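Local structure of cytochrome P450 RhF (Acinetobacter radioresistens, 6RO8) at residues 147-152 with 166-171. The protein binds heme b as the P450 domain of a longer, self-sufficient-type fusion protein and probably acts as a monooxygenase that inserts oxygen into organic substrates. Residues are numbered along the deposited sequence.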
loop_
_atom_site.group_PDB
_atom_site.type_symbol
_atom_site.label_atom_id
_atom_site.label_comp_id
_atom_site.label_asym_id
_atom_site.label_seq_id
_atom_site.Cartn_x
_atom_site.Cartn_y
_atom_site.Cartn_z
ATOM N N LEU A 147 -17.789 -8.905 10.539
ATOM C CA LEU A 147 -17.961 -7.526 10.103
ATOM C C LEU A 147 -18.602 -7.469 8.725
ATOM O O LEU A 147 -19.562 -6.721 8.500
ATOM C CB LEU A 147 -16.610 -6.799 10.101
ATOM C CG LEU A 147 -16.029 -6.431 11.467
ATOM C CD1 LEU A 147 -14.778 -5.596 11.297
ATOM C CD2 LEU A 147 -17.067 -5.685 12.289
ATOM N N VAL A 148 -18.079 -8.260 7.788
ATOM C CA VAL A 148 -18.566 -8.211 6.418
ATOM C C VAL A 148 -19.997 -8.732 6.335
ATOM O O VAL A 148 -20.807 -8.244 5.537
ATOM C CB VAL A 148 -17.609 -8.999 5.511
ATOM C CG1 VAL A 148 -18.103 -9.008 4.092
ATOM C CG2 VAL A 148 -16.210 -8.406 5.593
ATOM N N ARG A 149 -20.337 -9.727 7.154
ATOM C CA ARG A 149 -21.705 -10.226 7.153
ATOM C C ARG A 149 -22.675 -9.138 7.599
ATOM O O ARG A 149 -23.767 -8.991 7.035
ATOM C CB ARG A 149 -21.829 -11.446 8.060
ATOM C CG ARG A 149 -23.188 -12.129 7.947
ATOM C CD ARG A 149 -23.282 -13.382 8.797
ATOM N NE ARG A 149 -23.419 -13.073 10.218
ATOM C CZ ARG A 149 -22.411 -13.015 11.081
ATOM N NH1 ARG A 149 -21.169 -13.259 10.677
ATOM N NH2 ARG A 149 -22.653 -12.721 12.353
ATOM N N LYS A 150 -22.296 -8.363 8.623
ATOM C CA LYS A 150 -23.221 -7.366 9.154
ATOM C C LYS A 150 -23.278 -6.140 8.264
ATOM O O LYS A 150 -24.349 -5.551 8.086
ATOM C CB LYS A 150 -22.831 -6.992 10.584
ATOM C CG LYS A 150 -22.566 -8.205 11.437
ATOM C CD LYS A 150 -22.234 -7.883 12.885
ATOM C CE LYS A 150 -23.424 -8.079 13.805
ATOM N NZ LYS A 150 -23.239 -7.295 15.057
ATOM N N LYS A 151 -22.143 -5.741 7.692
ATOM C CA LYS A 151 -22.159 -4.573 6.819
ATOM C C LYS A 151 -23.069 -4.801 5.617
ATOM O O LYS A 151 -23.922 -3.956 5.310
ATOM C CB LYS A 151 -20.744 -4.216 6.377
ATOM C CG LYS A 151 -20.064 -3.255 7.342
ATOM C CD LYS A 151 -20.701 -1.871 7.274
ATOM C CE LYS A 151 -20.821 -1.205 8.643
ATOM N NZ LYS A 151 -19.614 -0.434 9.073
ATOM N N VAL A 152 -22.932 -5.944 4.940
ATOM C CA VAL A 152 -23.827 -6.193 3.821
ATOM C C VAL A 152 -25.227 -6.530 4.306
ATOM O O VAL A 152 -26.191 -6.336 3.561
ATOM C CB VAL A 152 -23.301 -7.295 2.886
ATOM C CG1 VAL A 152 -21.810 -7.117 2.607
ATOM C CG2 VAL A 152 -23.559 -8.632 3.455
ATOM N N GLU A 166 -19.756 1.867 1.981
ATOM C CA GLU A 166 -20.484 0.932 2.834
ATOM C C GLU A 166 -19.541 0.096 3.689
ATOM O O GLU A 166 -19.823 -0.141 4.869
ATOM C CB GLU A 166 -21.391 0.015 2.002
ATOM C CG GLU A 166 -22.278 0.747 0.999
ATOM C CD GLU A 166 -23.546 1.323 1.619
ATOM O OE1 GLU A 166 -24.183 2.193 0.962
ATOM O OE2 GLU A 166 -23.900 0.900 2.745
ATOM N N MET A 167 -18.423 -0.358 3.134
ATOM C CA MET A 167 -17.638 -1.333 3.882
ATOM C C MET A 167 -16.143 -1.281 3.572
ATOM O O MET A 167 -15.322 -1.601 4.443
ATOM C CB MET A 167 -18.164 -2.764 3.626
ATOM C CG MET A 167 -18.174 -3.183 2.150
ATOM S SD MET A 167 -18.913 -4.795 1.799
ATOM C CE MET A 167 -18.546 -5.703 3.254
ATOM N N LEU A 168 -15.766 -0.838 2.363
ATOM C CA LEU A 168 -14.432 -1.181 1.872
ATOM C C LEU A 168 -13.319 -0.420 2.599
ATOM O O LEU A 168 -12.221 -0.958 2.743
ATOM C CB LEU A 168 -14.351 -0.987 0.352
ATOM C CG LEU A 168 -14.962 -2.127 -0.502
ATOM C CD1 LEU A 168 -14.588 -1.998 -1.971
ATOM C CD2 LEU A 168 -14.654 -3.567 0.005
ATOM N N TRP A 169 -13.554 0.806 3.080
ATOM C CA TRP A 169 -12.535 1.420 3.927
ATOM C C TRP A 169 -12.784 1.199 5.416
ATOM O O TRP A 169 -11.829 1.082 6.195
ATOM C CB TRP A 169 -12.409 2.923 3.635
ATOM C CG TRP A 169 -13.445 3.798 4.241
ATOM C CD1 TRP A 169 -14.590 4.242 3.647
ATOM C CD2 TRP A 169 -13.423 4.379 5.554
ATOM N NE1 TRP A 169 -15.295 5.052 4.513
ATOM C CE2 TRP A 169 -14.602 5.147 5.692
ATOM C CE3 TRP A 169 -12.528 4.312 6.632
ATOM C CZ2 TRP A 169 -14.906 5.842 6.861
ATOM C CZ3 TRP A 169 -12.831 5.000 7.785
ATOM C CH2 TRP A 169 -14.011 5.755 7.894
ATOM N N GLU A 170 -14.041 1.087 5.824
ATOM C CA GLU A 170 -14.338 1.055 7.248
ATOM C C GLU A 170 -13.920 -0.269 7.883
ATOM O O GLU A 170 -13.382 -0.288 8.995
ATOM C CB GLU A 170 -15.821 1.307 7.435
ATOM C CG GLU A 170 -16.218 2.032 8.667
ATOM C CD GLU A 170 -17.709 1.991 8.784
ATOM O OE1 GLU A 170 -18.362 2.073 7.717
ATOM O OE2 GLU A 170 -18.223 1.817 9.909
ATOM N N ILE A 171 -14.152 -1.386 7.202
ATOM C CA ILE A 171 -13.845 -2.690 7.786
ATOM C C ILE A 171 -12.334 -2.893 7.907
ATOM O O ILE A 171 -11.864 -3.246 8.998
ATOM C CB ILE A 171 -14.524 -3.822 6.998
ATOM C CG1 ILE A 171 -15.995 -3.914 7.408
ATOM C CG2 ILE A 171 -13.824 -5.151 7.239
ATOM C CD1 ILE A 171 -16.803 -4.918 6.605
#
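K151 lies across the 166-171 segment as a knob in a hole formed by E166, M167, E170 and I171, and at 97 Å² it has the largest covered area of any residue here. Its aliphatic part does the packing: CB of K151 is 4.0 Å from CB of M167, CG is 3.7 Å from I171 CD1, and CD rests 3.1 Å from the carbonyl O of E166. The m, m bend at chi1 and chi2 lays the chain over this surface, and its ammonium NZ ends 2.8 Å from OE2 of E170 in a salt bridge at the partly exposed edge.

Beneath that polar edge the contact is apolar. M167 CE reaches V148 CG1 at 3.4 Å and V152 CG1 at 3.6 Å, so the methyl meets two valines one helical turn apart. Four residues on, past the break at W169, I171 directs CD1 to V148 CG2 (3.7 Å) and L147 CB (4.0 Å). The two closest CA pairs, K151 with M167 (6.3 Å) and L147 with I171 (6.8 Å), each advance by four residues, but in opposite directions along the chain, which shows that the segments run antiparallel.

This is the antiparallel packing of helices D (134-155) and E (163-168 and 170-179) in the D, E, I, L four-helix bundle at the core of the P450 fold; strand 160-162 lies between D and E. L147 also touches M174 and V175 on E, V148 and V152 pack on L (384-401), L168 meets the later part of I (273-288), and W169 meets helix 187-202.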